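PDB 4FMR: uncharacterized protein from Bacteroides vulgatus, which is of unknown function but probably binds DNA, pairing an HU/IHF-like DNA-binding domain with an immunoglobulin-like domain. Local coordinates for residues 37-40 and 41-44; 185-188 and 189-192; 125-129 and 130-134. All blocks are in the same frame, centred on the assembly; numbering follows the deposited sequence. Where two conformers were deposited one is given.

How the interactions relate
All three are local contacts within one continuous run of chain, and none touches another. Interaction 1 is a stretch of helix in the HU/IHF-like domain. It is partly buried and meets the second subunit. Interactions 2 and 3 reach the same antiparallel sheet of the Ig-like domain. Interaction 2 is a surface turn leading into its edge strand 190-193, about 24 Å between centres from interaction 3. Interaction 3 is partly buried and carries the chain from strand 119-126 to strand 132-138, the other edge. Backbone hydrogen bonds dominate interactions 1 and 2. Interaction 3 depends instead on an arginine packed over a tyrosine.

Interaction 1 (37-40 and 41-44); sequences IILD and RMVA
Ile37 meets Arg41 one helical turn further on. Ile37 O accepts from Arg41 N at 2.8 Å, with the donor nearly in line with the carbonyl bond. The two side chains run side by side and point the same way. CG2 of Ile37 is turned anti to its own backbone N, and it lies over one face of the Arg41 guanidinium, 3.6 Å from Arg41 NE. The Arg41 chain is extended from CG to NE, which lays the guanidinium against this methyl. NH1 of Arg41 also forms a salt bridge with Glu73 of the second subunit.

Ile38 O takes Met42 N at 3.0 Å, and the donor lies in the carbonyl plane. The selenomethionine side chain slants across Ile38, with Met42 SE 4.0 Å from Ile38 CG2. Met42 CG also touches Ile38 O. Ile38 packs in turn on Met61 of the second subunit.

Leu39 O accepts from Val43 N at 3.2 Å in a nearly straight bond (168° at the hydrogen). Leu39 CD2 approaches the same selenium, Met42 SE, at 4.1 Å. Leu39 and Met42 both pack against helix 51-70.

Asp40 O accepts from Ala44 N at 3.0 Å. Its carboxylate serves a different partner, as OD1 makes a salt bridge to Arg51.

Four successive i to i+4 bonds thus hold this part of helix 35-45. The helix has an apolar side, where Ile38, Leu39 and Met42 gather. Asp40 pairs with Arg51 of the same chain, and Arg41 with Glu73 of the second subunit, consistent with a helix that takes part in the dimer interface.

Interaction 2 (185-188 and 189-192); sequences IDND and MIVL
Asp186 and Met189 are joined by the first of two backbone hydrogen bonds in this turn. Met189 N donates to Asp186 O at 2.8 Å. Ile190 N donates to Asn187 O at 3.2 Å. Both donors stand well above the carbonyl planes. Both bonds reach back three residues, as in a 3-10 turn.

A side-chain bond braces the start of the turn. Asp186 OD1 accepts from Asp188 N at 3.1 Å, and the bond is almost straight (179° at the hydrogen). Asp186 CG is anti to its backbone N (chi1 -167°), which brings OD1 to the backbone N of Asp188.

The remaining contacts are van der Waals. Ile185 CG2 meets Met189 CB at 3.8 Å, the two side chains slanting past each other. Ile185 is buried and also packs on Val172 and Ile200. The selenomethionine chain of Met189 bends back alongside Asp188, though this rests on one of two deposited conformers. Ile190 runs beside Asn187, its CD1 lying 3.8 Å from Asn187 OD1, and its side chain also touches Val172.

The turn joins strand 182-184 of one sheet to edge strand 190-193 of the other. Val191 and Leu192 both face Ile199, a classic beta bulge. An Asx turn opening a short 3-10 turn thus makes this connection between the sheets of the Ig-like fold.

Interaction 3 (125-129 and 130-134); sequences GERPT and KFYIG
Arg127 and Tyr132 form the tightly packed part of this contact. The CD of Arg127 lies over one face of the Tyr132 ring, 3.9 Å from its centroid, in a CH-pi contact. The guanidinium then continues past the root of the ring, so that Tyr132 CB sits over its centre, 3.5 Å from Arg127 CZ. The two planes are only 20° apart. The bend in the arginine at chi3 (68°) turns the group into this nearly parallel position. Trp9 adds a cation-pi contact to the same arginine. Thr129 O approaches the tyrosine at its edge, 3.3 Å from Tyr132 CD2.

This is the linker from strand 119-126 of the HU/IHF-like domain to strand 132-138, an edge strand of the Ig-like sheet. With an alanine at Arg127, the covered face of Tyr132 would probably lose its apolar contact and Trp9 its cationic partner.

The solvent side is looser. Thr129 and Lys130 are exposed at the bend. The side chains of Thr129 and Phe131 barely meet, although Thr129 CG2 touches Phe131 O at 3.4 Å. Lys130 NZ stands 4.7 Å from Glu126 OE1, opposite charges that do not touch. Each has a long, weak ion pair instead, Lys130 with Asp12 and Glu126 with Lys23.

Interaction 1 (37-40 and 41-44)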
loop_
_atom_site.group_PDB
_atom_site.type_symbol
_atom_site.label_atom_id
_atom_site.label_comp_id
_atom_site.label_asym_id
_atom_site.label_seq_id
_atom_site.Cartn_x
_atom_site.Cartn_y
_atom_site.Cartn_z
ATOM N N ILE B 37 -9.314 0.375 -20.157
ATOM C CA ILE B 37 -8.060 0.277 -20.922
ATOM C C ILE B 37 -7.389 -1.104 -20.659
ATOM O O ILE B 37 -6.921 -1.754 -21.606
ATOM C CB ILE B 37 -7.130 1.482 -20.584
ATOM C CG1 ILE B 37 -7.785 2.811 -21.072
ATOM C CG2 ILE B 37 -5.739 1.312 -21.213
ATOM C CD1 ILE B 37 -7.470 4.055 -20.159
ATOM N N ILE B 38 -7.386 -1.553 -19.381
ATOM C CA ILE B 38 -6.854 -2.853 -18.965
ATOM C C ILE B 38 -7.523 -3.936 -19.789
ATOM O O ILE B 38 -6.827 -4.730 -20.390
ATOM C CB ILE B 38 -7.019 -3.092 -17.435
ATOM C CG1 ILE B 38 -6.111 -2.148 -16.635
ATOM C CG2 ILE B 38 -6.766 -4.581 -17.058
ATOM C CD1 ILE B 38 -6.424 -2.053 -15.163
ATOM N N LEU B 39 -8.851 -3.937 -19.864
ATOM C CA LEU B 39 -9.625 -4.919 -20.638
ATOM C C LEU B 39 -9.288 -4.858 -22.125
ATOM O O LEU B 39 -9.159 -5.902 -22.757
ATOM C CB LEU B 39 -11.138 -4.697 -20.429
ATOM C CG LEU B 39 -11.697 -5.256 -19.111
ATOM C CD1 LEU B 39 -13.089 -4.705 -18.831
ATOM C CD2 LEU B 39 -11.688 -6.779 -19.113
ATOM N N ASP B 40 -9.145 -3.652 -22.682
ATOM C CA ASP B 40 -8.759 -3.471 -24.079
ATOM C C ASP B 40 -7.354 -4.030 -24.344
ATOM O O ASP B 40 -7.143 -4.627 -25.388
ATOM C CB ASP B 40 -8.800 -1.985 -24.473
ATOM C CG ASP B 40 -10.166 -1.327 -24.454
ATOM O OD1 ASP B 40 -11.182 -2.062 -24.360
ATOM O OD2 ASP B 40 -10.216 -0.072 -24.452
ATOM N N ARG B 41 -6.406 -3.845 -23.397
ATOM C CA ARG B 41 -5.031 -4.326 -23.570
ATOM C C ARG B 41 -4.948 -5.866 -23.422
ATOM O O ARG B 41 -4.102 -6.504 -24.080
ATOM C CB ARG B 41 -4.074 -3.623 -22.606
ATOM C CG ARG B 41 -3.797 -2.177 -22.991
ATOM C CD ARG B 41 -2.845 -1.548 -22.014
ATOM N NE ARG B 41 -2.653 -0.117 -22.264
ATOM C CZ ARG B 41 -1.841 0.657 -21.554
ATOM N NH1 ARG B 41 -1.139 0.148 -20.552
ATOM N NH2 ARG B 41 -1.716 1.945 -21.848
HETATM N N MSE B 42 -5.855 -6.455 -22.633
HETATM C CA MSE B 42 -5.923 -7.908 -22.431
HETATM C C MSE B 42 -6.332 -8.592 -23.735
HETATM O O MSE B 42 -5.695 -9.558 -24.163
HETATM C CB MSE B 42 -6.909 -8.251 -21.308
HETATM C CG MSE B 42 -6.376 -7.960 -19.919
HETATM SE SE MSE B 42 -7.794 -8.080 -18.582
HETATM C CE MSE B 42 -8.043 -10.092 -18.607
ATOM N N VAL B 43 -7.391 -8.059 -24.366
ATOM C CA VAL B 43 -7.941 -8.503 -25.653
ATOM C C VAL B 43 -6.882 -8.310 -26.764
ATOM O O VAL B 43 -6.692 -9.208 -27.599
ATOM C CB VAL B 43 -9.256 -7.730 -25.948
ATOM C CG1 VAL B 43 -9.700 -7.904 -27.400
ATOM C CG2 VAL B 43 -10.349 -8.186 -24.999
ATOM N N ALA B 44 -6.175 -7.163 -26.743
ATOM C CA ALA B 44 -5.098 -6.880 -27.699
ATOM C C ALA B 44 -3.963 -7.966 -27.597
ATOM O O ALA B 44 -3.541 -8.510 -28.619
ATOM C CB ALA B 44 -4.543 -5.476 -27.454
#

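Interaction 2 (185-188 and 189-192)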
loop_
_atom_site.group_PDB
_atom_site.type_symbol
_atom_site.label_atom_id
_atom_site.label_comp_id
_atom_site.label_asym_id
_atom_site.label_seq_id
_atom_site.Cartn_x
_atom_site.Cartn_y
_atom_site.Cartn_z
ATOM N N ILE B 185 -10.411 24.515 -6.701
ATOM C CA ILE B 185 -10.350 24.646 -5.256
ATOM C C ILE B 185 -10.459 26.147 -4.935
ATOM O O ILE B 185 -9.740 26.958 -5.533
ATOM C CB ILE B 185 -9.033 23.984 -4.731
ATOM C CG1 ILE B 185 -9.162 22.440 -4.776
ATOM C CG2 ILE B 185 -8.627 24.490 -3.325
ATOM C CD1 ILE B 185 -7.912 21.740 -4.990
ATOM N N ASP B 186 -11.364 26.520 -4.011
ATOM C CA ASP B 186 -11.502 27.919 -3.594
ATOM C C ASP B 186 -10.169 28.372 -2.999
ATOM O O ASP B 186 -9.522 27.604 -2.283
ATOM C CB ASP B 186 -12.658 28.094 -2.590
ATOM C CG ASP B 186 -13.081 29.546 -2.335
ATOM O OD1 ASP B 186 -12.210 30.370 -1.959
ATOM O OD2 ASP B 186 -14.292 29.838 -2.439
ATOM N N ASN B 187 -9.734 29.589 -3.347
ATOM C CA ASN B 187 -8.464 30.156 -2.906
ATOM C C ASN B 187 -8.316 30.176 -1.392
ATOM O O ASN B 187 -7.180 30.098 -0.927
ATOM C CB ASN B 187 -8.279 31.570 -3.445
ATOM C CG ASN B 187 -7.816 31.625 -4.882
ATOM O OD1 ASN B 187 -7.291 30.656 -5.456
ATOM N ND2 ASN B 187 -7.951 32.792 -5.477
ATOM N N ASP B 188 -9.440 30.232 -0.623
ATOM C CA ASP B 188 -9.376 30.239 0.845
ATOM C C ASP B 188 -9.048 28.816 1.377
ATOM O O ASP B 188 -8.627 28.699 2.535
ATOM C CB ASP B 188 -10.658 30.820 1.498
ATOM C CG ASP B 188 -11.987 30.080 1.351
ATOM O OD1 ASP B 188 -12.023 29.034 0.659
ATOM O OD2 ASP B 188 -12.990 30.545 1.938
HETATM N N MSE B 189 -9.201 27.756 0.510
HETATM C CA MSE B 189 -8.891 26.379 0.882
HETATM C C MSE B 189 -7.399 26.095 0.639
HETATM O O MSE B 189 -6.937 24.966 0.799
HETATM C CB MSE B 189 -9.804 25.396 0.155
HETATM C CG MSE B 189 -11.275 25.652 0.460
HETATM SE SE MSE B 189 -11.753 25.336 2.336
HETATM C CE MSE B 189 -11.345 27.049 3.309
ATOM N N ILE B 190 -6.636 27.151 0.286
ATOM C CA ILE B 190 -5.182 27.117 0.187
ATOM C C ILE B 190 -4.781 27.598 1.586
ATOM O O ILE B 190 -5.001 28.764 1.896
ATOM C CB ILE B 190 -4.560 27.918 -0.993
ATOM C CG1 ILE B 190 -5.072 27.400 -2.376
ATOM C CG2 ILE B 190 -3.009 27.878 -0.894
ATOM C CD1 ILE B 190 -4.833 28.380 -3.565
ATOM N N VAL B 191 -4.378 26.673 2.474
ATOM C CA VAL B 191 -4.099 26.951 3.889
ATOM C C VAL B 191 -2.657 27.468 4.102
ATOM O O VAL B 191 -2.438 28.320 4.957
ATOM C CB VAL B 191 -4.368 25.660 4.699
ATOM C CG1 VAL B 191 -4.158 25.884 6.192
ATOM C CG2 VAL B 191 -5.774 25.171 4.426
ATOM N N LEU B 192 -1.688 26.901 3.374
ATOM C CA LEU B 192 -0.282 27.293 3.411
ATOM C C LEU B 192 0.126 27.546 1.981
ATOM O O LEU B 192 -0.069 26.675 1.128
ATOM C CB LEU B 192 0.621 26.241 4.126
ATOM C CG LEU B 192 2.111 26.657 4.338
ATOM C CD1 LEU B 192 2.233 27.946 5.152
ATOM C CD2 LEU B 192 2.909 25.559 4.987
#

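Interaction 3 (125-129 and 130-134)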
loop_
_atom_site.group_PDB
_atom_site.type_symbol
_atom_site.label_atom_id
_atom_site.label_comp_id
_atom_site.label_asym_id
_atom_site.label_seq_id
_atom_site.Cartn_x
_atom_site.Cartn_y
_atom_site.Cartn_z
ATOM N N GLY B 125 18.087 13.393 -15.278
ATOM C CA GLY B 125 18.797 14.462 -14.589
ATOM C C GLY B 125 17.836 15.319 -13.791
ATOM O O GLY B 125 16.812 14.819 -13.312
ATOM N N GLU B 126 18.153 16.619 -13.646
ATOM C CA GLU B 126 17.299 17.570 -12.931
ATOM C C GLU B 126 16.251 18.134 -13.871
ATOM O O GLU B 126 16.496 18.199 -15.079
ATOM C CB GLU B 126 18.125 18.692 -12.297
ATOM C CG GLU B 126 18.789 18.260 -11.001
ATOM C CD GLU B 126 19.733 19.268 -10.378
ATOM O OE1 GLU B 126 19.293 20.401 -10.076
ATOM O OE2 GLU B 126 20.908 18.903 -10.150
ATOM N N ARG B 127 15.075 18.511 -13.324
ATOM C CA ARG B 127 13.952 19.080 -14.081
ATOM C C ARG B 127 14.400 20.375 -14.795
ATOM O O ARG B 127 15.173 21.149 -14.221
ATOM C CB ARG B 127 12.724 19.327 -13.180
ATOM C CG ARG B 127 12.127 18.033 -12.627
ATOM C CD ARG B 127 10.706 18.144 -12.110
ATOM N NE ARG B 127 9.737 18.386 -13.181
ATOM C CZ ARG B 127 8.430 18.155 -13.082
ATOM N NH1 ARG B 127 7.919 17.643 -11.966
ATOM N NH2 ARG B 127 7.624 18.431 -14.099
ATOM N N PRO B 128 13.994 20.578 -16.072
ATOM C CA PRO B 128 14.485 21.750 -16.832
ATOM C C PRO B 128 14.148 23.116 -16.217
ATOM O O PRO B 128 14.977 24.034 -16.301
ATOM C CB PRO B 128 13.785 21.612 -18.191
ATOM C CG PRO B 128 13.430 20.163 -18.298
ATOM C CD PRO B 128 13.117 19.725 -16.905
ATOM N N THR B 129 12.943 23.253 -15.630
ATOM C CA THR B 129 12.453 24.501 -15.040
ATOM C C THR B 129 12.462 24.440 -13.507
ATOM O O THR B 129 12.432 23.349 -12.933
ATOM C CB THR B 129 11.033 24.820 -15.566
ATOM O OG1 THR B 129 10.639 26.117 -15.115
ATOM C CG2 THR B 129 9.983 23.773 -15.163
ATOM N N LYS B 130 12.490 25.614 -12.853
ATOM C CA LYS B 130 12.435 25.708 -11.393
ATOM C C LYS B 130 10.986 26.069 -10.942
ATOM O O LYS B 130 10.782 26.902 -10.060
ATOM C CB LYS B 130 13.487 26.703 -10.848
ATOM C CG LYS B 130 14.867 26.062 -10.609
ATOM C CD LYS B 130 14.846 25.035 -9.454
ATOM C CE LYS B 130 16.081 24.169 -9.372
ATOM N NZ LYS B 130 15.959 23.144 -8.298
ATOM N N PHE B 131 9.994 25.410 -11.566
ATOM C CA PHE B 131 8.565 25.535 -11.299
ATOM C C PHE B 131 7.924 24.193 -11.576
ATOM O O PHE B 131 7.627 23.851 -12.729
ATOM C CB PHE B 131 7.917 26.658 -12.122
ATOM C CG PHE B 131 6.412 26.756 -12.006
ATOM C CD1 PHE B 131 5.802 26.931 -10.769
ATOM C CD2 PHE B 131 5.611 26.761 -13.142
ATOM C CE1 PHE B 131 4.409 27.057 -10.665
ATOM C CE2 PHE B 131 4.224 26.912 -13.039
ATOM C CZ PHE B 131 3.633 27.066 -11.803
ATOM N N TYR B 132 7.746 23.412 -10.503
ATOM C CA TYR B 132 7.222 22.064 -10.577
ATOM C C TYR B 132 6.757 21.579 -9.214
ATOM O O TYR B 132 7.128 22.149 -8.185
ATOM C CB TYR B 132 8.310 21.098 -11.132
ATOM C CG TYR B 132 9.557 21.016 -10.273
ATOM C CD1 TYR B 132 9.608 20.181 -9.160
ATOM C CD2 TYR B 132 10.687 21.773 -10.574
ATOM C CE1 TYR B 132 10.742 20.125 -8.350
ATOM C CE2 TYR B 132 11.827 21.719 -9.775
ATOM C CZ TYR B 132 11.861 20.869 -8.682
ATOM O OH TYR B 132 12.992 20.801 -7.898
ATOM N N ILE B 133 5.974 20.498 -9.241
ATOM C CA ILE B 133 5.488 19.740 -8.104
ATOM C C ILE B 133 6.432 18.537 -7.975
ATOM O O ILE B 133 6.476 17.707 -8.887
ATOM C CB ILE B 133 3.989 19.337 -8.284
ATOM C CG1 ILE B 133 3.069 20.580 -8.449
ATOM C CG2 ILE B 133 3.549 18.432 -7.135
ATOM C CD1 ILE B 133 1.615 20.322 -8.983
ATOM N N GLY B 134 7.217 18.504 -6.896
ATOM C CA GLY B 134 8.205 17.461 -6.621
ATOM C C GLY B 134 7.629 16.234 -5.950
ATOM O O GLY B 134 7.826 15.104 -6.413
#